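Long-range contact in tylactone synthase starter module and modules 1 & 2 (Streptomyces fradiae, PDB 2Z5L), which probably uses NADPH to reduce the beta-keto group of a growing polyketide chain, as the first ketoreductase of the tylosin polyketide synthase: residues L289-A301 against C312-R324. Sequence-based numbering, arbitrary orientation.
Sequences LTSRRGPEAPGAA and CEVVHAACDVAER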
ATOM      1  N   LEU A 289      15.864 -19.639  -5.797  1.00 22.76           N
ATOM      2  CA  LEU A 289      14.543 -19.572  -5.203  1.00 24.03           C
ATOM      3  C   LEU A 289      14.587 -19.704  -3.696  1.00 25.88           C
ATOM      4  O   LEU A 289      15.269 -20.578  -3.158  1.00 28.51           O
ATOM      5  CB  LEU A 289      13.669 -20.685  -5.788  1.00 23.58           C
ATOM      6  CG  LEU A 289      13.745 -20.861  -7.303  1.00 23.43           C
ATOM      7  CD1 LEU A 289      13.001 -22.132  -7.681  1.00 27.65           C
ATOM      8  CD2 LEU A 289      13.171 -19.660  -8.022  1.00 25.84           C
ATOM      9  N   THR A 290      13.869 -18.830  -3.003  1.00 24.59           N
ATOM     10  CA  THR A 290      13.851 -18.922  -1.557  1.00 27.07           C
ATOM     11  C   THR A 290      12.448 -19.276  -1.145  1.00 27.62           C
ATOM     12  O   THR A 290      11.489 -18.898  -1.816  1.00 26.62           O
ATOM     13  CB  THR A 290      14.255 -17.605  -0.896  1.00 26.90           C
ATOM     14  OG1 THR A 290      13.130 -16.726  -0.862  1.00 31.24           O
ATOM     15  CG2 THR A 290      15.381 -16.936  -1.693  1.00 30.87           C
ATOM     16  N   SER A 291      12.338 -20.027  -0.056  1.00 27.82           N
ATOM     17  CA  SER A 291      11.045 -20.435   0.482  1.00 32.06           C
ATOM     18  C   SER A 291      11.182 -20.788   1.958  1.00 35.91           C
ATOM     19  O   SER A 291      12.284 -21.034   2.448  1.00 35.01           O
ATOM     20  CB  SER A 291      10.503 -21.640  -0.282  1.00 30.42           C
ATOM     21  OG  SER A 291      11.310 -22.785  -0.086  1.00 26.52           O
ATOM     22  N   ARG A 292      10.043 -20.813   2.645  1.00 39.81           N
ATOM     23  CA  ARG A 292       9.954 -21.119   4.066  1.00 43.93           C
ATOM     24  C   ARG A 292      10.573 -22.458   4.460  1.00 45.67           C
ATOM     25  O   ARG A 292      11.266 -22.547   5.471  1.00 48.15           O
ATOM     26  CB  ARG A 292       8.478 -21.082   4.505  1.00 44.40           C
ATOM     27  CG  ARG A 292       7.486 -21.599   3.436  1.00 46.14           C
ATOM     28  CD  ARG A 292       6.848 -20.452   2.643  1.00 44.68           C
ATOM     29  NE  ARG A 292       6.824 -20.658   1.198  1.00 38.07           N
ATOM     30  CZ  ARG A 292       7.445 -19.872   0.321  1.00 39.45           C
ATOM     31  NH1 ARG A 292       8.141 -18.831   0.759  1.00 40.70           N
ATOM     32  NH2 ARG A 292       7.369 -20.115  -0.990  1.00 28.36           N
ATOM     33  N   ARG A 293      10.315 -23.496   3.667  1.00 46.47           N
ATOM     34  CA  ARG A 293      10.834 -24.837   3.931  1.00 46.07           C
ATOM     35  C   ARG A 293      12.095 -25.123   3.127  1.00 45.42           C
ATOM     36  O   ARG A 293      12.795 -26.096   3.393  1.00 44.53           O
ATOM     37  CB  ARG A 293       9.783 -25.902   3.574  1.00 48.50           C
ATOM     38  CG  ARG A 293       8.475 -25.820   4.345  1.00 48.49           C
ATOM     39  CD  ARG A 293       8.474 -26.676   5.602  1.00 50.76           C
ATOM     40  NE  ARG A 293       8.662 -28.107   5.340  1.00 53.91           N
ATOM     41  CZ  ARG A 293       9.774 -28.783   5.620  1.00 53.67           C
ATOM     42  NH1 ARG A 293      10.807 -28.163   6.167  1.00 54.40           N
ATOM     43  NH2 ARG A 293       9.847 -30.086   5.375  1.00 53.55           N
ATOM     44  N   GLY A 294      12.378 -24.293   2.130  1.00 43.75           N
ATOM     45  CA  GLY A 294      13.559 -24.519   1.321  1.00 43.69           C
ATOM     46  C   GLY A 294      13.379 -25.711   0.402  1.00 44.23           C
ATOM     47  O   GLY A 294      12.241 -26.049   0.059  1.00 45.61           O
ATOM     48  N   PRO A 295      14.474 -26.381  -0.008  1.00 42.16           N
ATOM     49  CA  PRO A 295      14.416 -27.545  -0.900  1.00 40.95           C
ATOM     50  C   PRO A 295      13.620 -28.732  -0.363  1.00 40.10           C
ATOM     51  O   PRO A 295      13.400 -29.708  -1.078  1.00 42.80           O
ATOM     52  CB  PRO A 295      15.884 -27.893  -1.108  1.00 39.82           C
ATOM     53  CG  PRO A 295      16.476 -27.525   0.213  1.00 40.83           C
ATOM     54  CD  PRO A 295      15.846 -26.177   0.481  1.00 40.87           C
ATOM     55  N   GLU A 296      13.208 -28.672   0.894  1.00 39.19           N
ATOM     56  CA  GLU A 296      12.418 -29.758   1.450  1.00 38.83           C
ATOM     57  C   GLU A 296      10.936 -29.486   1.166  1.00 35.85           C
ATOM     58  O   GLU A 296      10.078 -30.290   1.511  1.00 38.37           O
ATOM     59  CB  GLU A 296      12.629 -29.880   2.963  1.00 42.70           C
ATOM     60  CG  GLU A 296      14.061 -30.187   3.409  1.00 46.84           C
ATOM     61  CD  GLU A 296      14.136 -30.531   4.890  1.00 50.23           C
ATOM     62  OE1 GLU A 296      13.521 -29.794   5.705  1.00 51.62           O
ATOM     63  OE2 GLU A 296      14.812 -31.527   5.242  1.00 52.45           O
ATOM     64  N   ALA A 297      10.647 -28.353   0.527  1.00 30.95           N
ATOM     65  CA  ALA A 297       9.279 -27.968   0.198  1.00 27.87           C
ATOM     66  C   ALA A 297       8.623 -28.945  -0.784  1.00 25.44           C
ATOM     67  O   ALA A 297       9.291 -29.617  -1.560  1.00 25.48           O
ATOM     68  CB  ALA A 297       9.256 -26.557  -0.369  1.00 26.98           C
ATOM     69  N   PRO A 298       7.284 -29.012  -0.775  1.00 26.18           N
ATOM     70  CA  PRO A 298       6.586 -29.938  -1.685  1.00 22.68           C
ATOM     71  C   PRO A 298       6.795 -29.753  -3.194  1.00 22.62           C
ATOM     72  O   PRO A 298       6.460 -28.717  -3.776  1.00 25.35           O
ATOM     73  CB  PRO A 298       5.117 -29.837  -1.234  1.00 26.84           C
ATOM     74  CG  PRO A 298       5.001 -28.476  -0.638  1.00 26.38           C
ATOM     75  CD  PRO A 298       6.342 -28.263   0.084  1.00 24.62           C
ATOM     76  N   GLY A 299       7.345 -30.793  -3.808  1.00 20.80           N
ATOM     77  CA  GLY A 299       7.621 -30.770  -5.230  1.00 20.53           C
ATOM     78  C   GLY A 299       8.796 -29.852  -5.540  1.00 22.97           C
ATOM     79  O   GLY A 299       8.981 -29.440  -6.691  1.00 21.13           O
ATOM     80  N   ALA A 300       9.574 -29.523  -4.503  1.00 23.34           N
ATOM     81  CA  ALA A 300      10.731 -28.632  -4.639  1.00 25.72           C
ATOM     82  C   ALA A 300      11.704 -29.258  -5.614  1.00 24.04           C
ATOM     83  O   ALA A 300      12.059 -28.643  -6.622  1.00 25.92           O
ATOM     84  CB  ALA A 300      11.393 -28.405  -3.278  1.00 25.63           C
ATOM     85  N   ALA A 301      12.083 -30.499  -5.325  1.00 25.22           N
ATOM     86  CA  ALA A 301      13.025 -31.265  -6.132  1.00 24.33           C
ATOM     87  C   ALA A 301      12.524 -31.441  -7.559  1.00 24.90           C
ATOM     88  O   ALA A 301      13.268 -31.269  -8.536  1.00 22.72           O
ATOM     89  CB  ALA A 301      13.284 -32.654  -5.472  1.00 23.17           C
ATOM     90  N   CYS A 312      18.703 -23.595 -17.613  1.00 38.30           N
ATOM     91  CA  CYS A 312      18.953 -22.718 -16.474  1.00 37.74           C
ATOM     92  C   CYS A 312      19.466 -23.451 -15.226  1.00 36.65           C
ATOM     93  O   CYS A 312      18.972 -24.521 -14.877  1.00 36.58           O
ATOM     94  CB  CYS A 312      17.656 -21.978 -16.132  1.00 37.31           C
ATOM     95  SG  CYS A 312      17.884 -20.715 -14.898  1.00 44.73           S
ATOM     96  N   GLU A 313      20.448 -22.870 -14.546  1.00 35.40           N
ATOM     97  CA  GLU A 313      20.956 -23.455 -13.308  1.00 32.78           C
ATOM     98  C   GLU A 313      20.099 -23.059 -12.107  1.00 28.21           C
ATOM     99  O   GLU A 313      19.797 -21.880 -11.917  1.00 24.97           O
ATOM    100  CB  GLU A 313      22.411 -23.038 -13.074  1.00 37.88           C
ATOM    101  CG  GLU A 313      23.143 -23.887 -12.048  1.00 45.11           C
ATOM    102  CD  GLU A 313      24.545 -23.384 -11.770  1.00 49.69           C
ATOM    103  OE1 GLU A 313      25.397 -23.458 -12.680  1.00 51.34           O
ATOM    104  OE2 GLU A 313      24.797 -22.914 -10.639  1.00 49.77           O
ATOM    105  N   VAL A 314      19.705 -24.041 -11.299  1.00 24.20           N
ATOM    106  CA  VAL A 314      18.784 -23.779 -10.192  1.00 24.16           C
ATOM    107  C   VAL A 314      19.194 -24.133  -8.791  1.00 23.37           C
ATOM    108  O   VAL A 314      19.531 -25.277  -8.488  1.00 23.99           O
ATOM    109  CB  VAL A 314      17.446 -24.509 -10.411  1.00 23.66           C
ATOM    110  CG1 VAL A 314      16.495 -24.241  -9.249  1.00 21.53           C
ATOM    111  CG2 VAL A 314      16.856 -24.102 -11.733  1.00 21.36           C
ATOM    112  N   VAL A 315      19.083 -23.152  -7.912  1.00 24.24           N
ATOM    113  CA  VAL A 315      19.430 -23.360  -6.518  1.00 26.06           C
ATOM    114  C   VAL A 315      18.245 -22.976  -5.609  1.00 25.81           C
ATOM    115  O   VAL A 315      17.589 -21.963  -5.831  1.00 21.78           O
ATOM    116  CB  VAL A 315      20.695 -22.515  -6.180  1.00 27.64           C
ATOM    117  CG1 VAL A 315      20.371 -21.411  -5.196  1.00 26.39           C
ATOM    118  CG2 VAL A 315      21.802 -23.426  -5.673  1.00 31.09           C
ATOM    119  N   HIS A 316      17.992 -23.773  -4.576  1.00 27.64           N
ATOM    120  CA  HIS A 316      16.889 -23.506  -3.664  1.00 32.43           C
ATOM    121  C   HIS A 316      17.339 -23.419  -2.194  1.00 34.53           C
ATOM    122  O   HIS A 316      18.021 -24.315  -1.682  1.00 36.92           O
ATOM    123  CB  HIS A 316      15.831 -24.604  -3.836  1.00 35.34           C
ATOM    124  CG  HIS A 316      14.532 -24.302  -3.163  1.00 40.64           C
ATOM    125  ND1 HIS A 316      13.449 -25.159  -3.206  1.00 43.30           N
ATOM    126  CD2 HIS A 316      14.141 -23.245  -2.413  1.00 41.55           C
ATOM    127  CE1 HIS A 316      12.456 -24.642  -2.507  1.00 44.27           C
ATOM    128  NE2 HIS A 316      12.849 -23.479  -2.015  1.00 43.27           N
ATOM    129  N   ALA A 317      16.946 -22.345  -1.514  1.00 35.23           N
ATOM    130  CA  ALA A 317      17.312 -22.162  -0.112  1.00 35.91           C
ATOM    131  C   ALA A 317      16.150 -21.720   0.778  1.00 37.16           C
ATOM    132  O   ALA A 317      15.215 -21.057   0.323  1.00 37.76           O
ATOM    133  CB  ALA A 317      18.447 -21.147  -0.004  1.00 37.72           C
ATOM    134  N   ALA A 318      16.230 -22.074   2.056  1.00 38.20           N
ATOM    135  CA  ALA A 318      15.203 -21.707   3.027  1.00 41.15           C
ATOM    136  C   ALA A 318      15.496 -20.321   3.593  1.00 43.87           C
ATOM    137  O   ALA A 318      16.639 -19.856   3.564  1.00 43.31           O
ATOM    138  CB  ALA A 318      15.161 -22.735   4.152  1.00 41.52           C
ATOM    139  N   CYS A 319      14.463 -19.664   4.109  1.00 45.99           N
ATOM    140  CA  CYS A 319      14.621 -18.335   4.675  1.00 50.37           C
ATOM    141  C   CYS A 319      13.298 -17.789   5.208  1.00 52.59           C
ATOM    142  O   CYS A 319      12.225 -18.175   4.749  1.00 53.73           O
ATOM    143  CB  CYS A 319      15.163 -17.373   3.615  1.00 51.57           C
ATOM    144  SG  CYS A 319      15.222 -15.639   4.159  1.00 57.26           S
ATOM    145  N   ASP A 320      13.384 -16.888   6.178  1.00 55.07           N
ATOM    146  CA  ASP A 320      12.195 -16.271   6.746  1.00 59.10           C
ATOM    147  C   ASP A 320      11.972 -14.953   6.032  1.00 60.52           C
ATOM    148  O   ASP A 320      11.203 -14.109   6.496  1.00 60.42           O
ATOM    149  CB  ASP A 320      12.384 -16.013   8.235  1.00 61.52           C
ATOM    150  CG  ASP A 320      12.799 -17.253   8.980  1.00 64.59           C
ATOM    151  OD1 ASP A 320      12.974 -17.176  10.218  1.00 66.40           O
ATOM    152  OD2 ASP A 320      12.953 -18.307   8.322  1.00 66.00           O
ATOM    153  N   VAL A 321      12.671 -14.793   4.909  1.00 60.93           N
ATOM    154  CA  VAL A 321      12.598 -13.599   4.071  1.00 61.53           C
ATOM    155  C   VAL A 321      13.071 -12.341   4.809  1.00 61.49           C
ATOM    156  O   VAL A 321      13.762 -11.509   4.232  1.00 60.69           O
ATOM    157  CB  VAL A 321      11.156 -13.378   3.558  1.00 62.03           C
ATOM    158  CG1 VAL A 321      11.148 -12.313   2.481  1.00 60.04           C
ATOM    159  CG2 VAL A 321      10.577 -14.687   3.029  1.00 61.38           C
ATOM    160  N   ALA A 322      12.693 -12.217   6.081  1.00 61.71           N
ATOM    161  CA  ALA A 322      13.064 -11.074   6.909  1.00 61.11           C
ATOM    162  C   ALA A 322      14.321 -11.376   7.730  1.00 60.30           C
ATOM    163  O   ALA A 322      14.786 -10.534   8.496  1.00 60.71           O
ATOM    164  CB  ALA A 322      11.910 -10.708   7.832  1.00 61.31           C
ATOM    165  N   GLU A 323      14.861 -12.581   7.566  1.00 59.51           N
ATOM    166  CA  GLU A 323      16.067 -13.005   8.277  1.00 58.86           C
ATOM    167  C   GLU A 323      17.282 -12.431   7.544  1.00 57.02           C
ATOM    168  O   GLU A 323      17.488 -12.695   6.354  1.00 56.67           O
ATOM    169  CB  GLU A 323      16.138 -14.531   8.295  1.00 60.84           C
ATOM    170  CG  GLU A 323      17.004 -15.128   9.381  1.00 62.66           C
ATOM    171  CD  GLU A 323      16.980 -16.651   9.364  1.00 64.55           C
ATOM    172  OE1 GLU A 323      17.781 -17.259   8.619  1.00 63.54           O
ATOM    173  OE2 GLU A 323      16.145 -17.238  10.091  1.00 64.99           O
ATOM    174  N   ARG A 324      18.079 -11.636   8.250  1.00 54.56           N
ATOM    175  CA  ARG A 324      19.260 -11.011   7.655  1.00 51.85           C
ATOM    176  C   ARG A 324      20.305 -11.960   7.088  1.00 48.03           C
ATOM    177  O   ARG A 324      20.569 -11.972   5.880  1.00 47.71           O
ATOM    178  CB  ARG A 324      19.940 -10.087   8.666  1.00 54.09           C
ATOM    179  CG  ARG A 324      19.430  -8.667   8.623  1.00 56.61           C
ATOM    180  CD  ARG A 324      20.558  -7.690   8.878  1.00 60.25           C
ATOM    181  NE  ARG A 324      21.687  -7.921   7.973  1.00 60.42           N
ATOM    182  CZ  ARG A 324      22.872  -8.396   8.348  1.00 61.50           C
ATOM    183  NH1 ARG A 324      23.831  -8.574   7.449  1.00 60.32           N
ATOM    184  NH2 ARG A 324      23.106  -8.680   9.623  1.00 60.83           N
TER
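Leu289 to Ser291 pair in parallel with His316 to Ala318, joining two neighbouring strands of a Rossmann-type beta-alpha-beta unit in the ketoreductase domain. Leu289 N donates to Val315 O at 2.9 Å, and Leu289 O accepts from Ala317 N, also at 2.9 Å. Both bonds are nearly straight. Ser291 N continues the pairing to Ala317 O, and a weak bond from Cys319 N to Ser291 O closes it.

His316 has the largest share of the contact. Its CG stands anti to the backbone N (chi1 -168°), which turns the ring against the loop that follows strand 286-291. Ser291 OG meets His316 NE2 at the ring edge, 2.6 Å away; either atom could be the donor. The same hydroxyl accepts a weak bond from Gly294 N, which links the ring to the loop through Ser291. The backbone at Gly294 and Pro295 lies over one ring face, with Pro295 N 3.5 Å above the ring plane. Ala300 CB abuts the ring edge, 3.8 Å from His316 ND1. Pro295 CD rests 3.6 Å from His316 O.

Helix 300-308 makes the crossover and packs on Leu289 and Val314. Leu289 and Thr290 also touch strand 261-265, the inner neighbour. Leu330 of helix 324-333 covers Thr290 and Ala317 on the face away from His316. Strand 313-318 is the edge strand of the parallel sheet within this chain, next to strand 286-291.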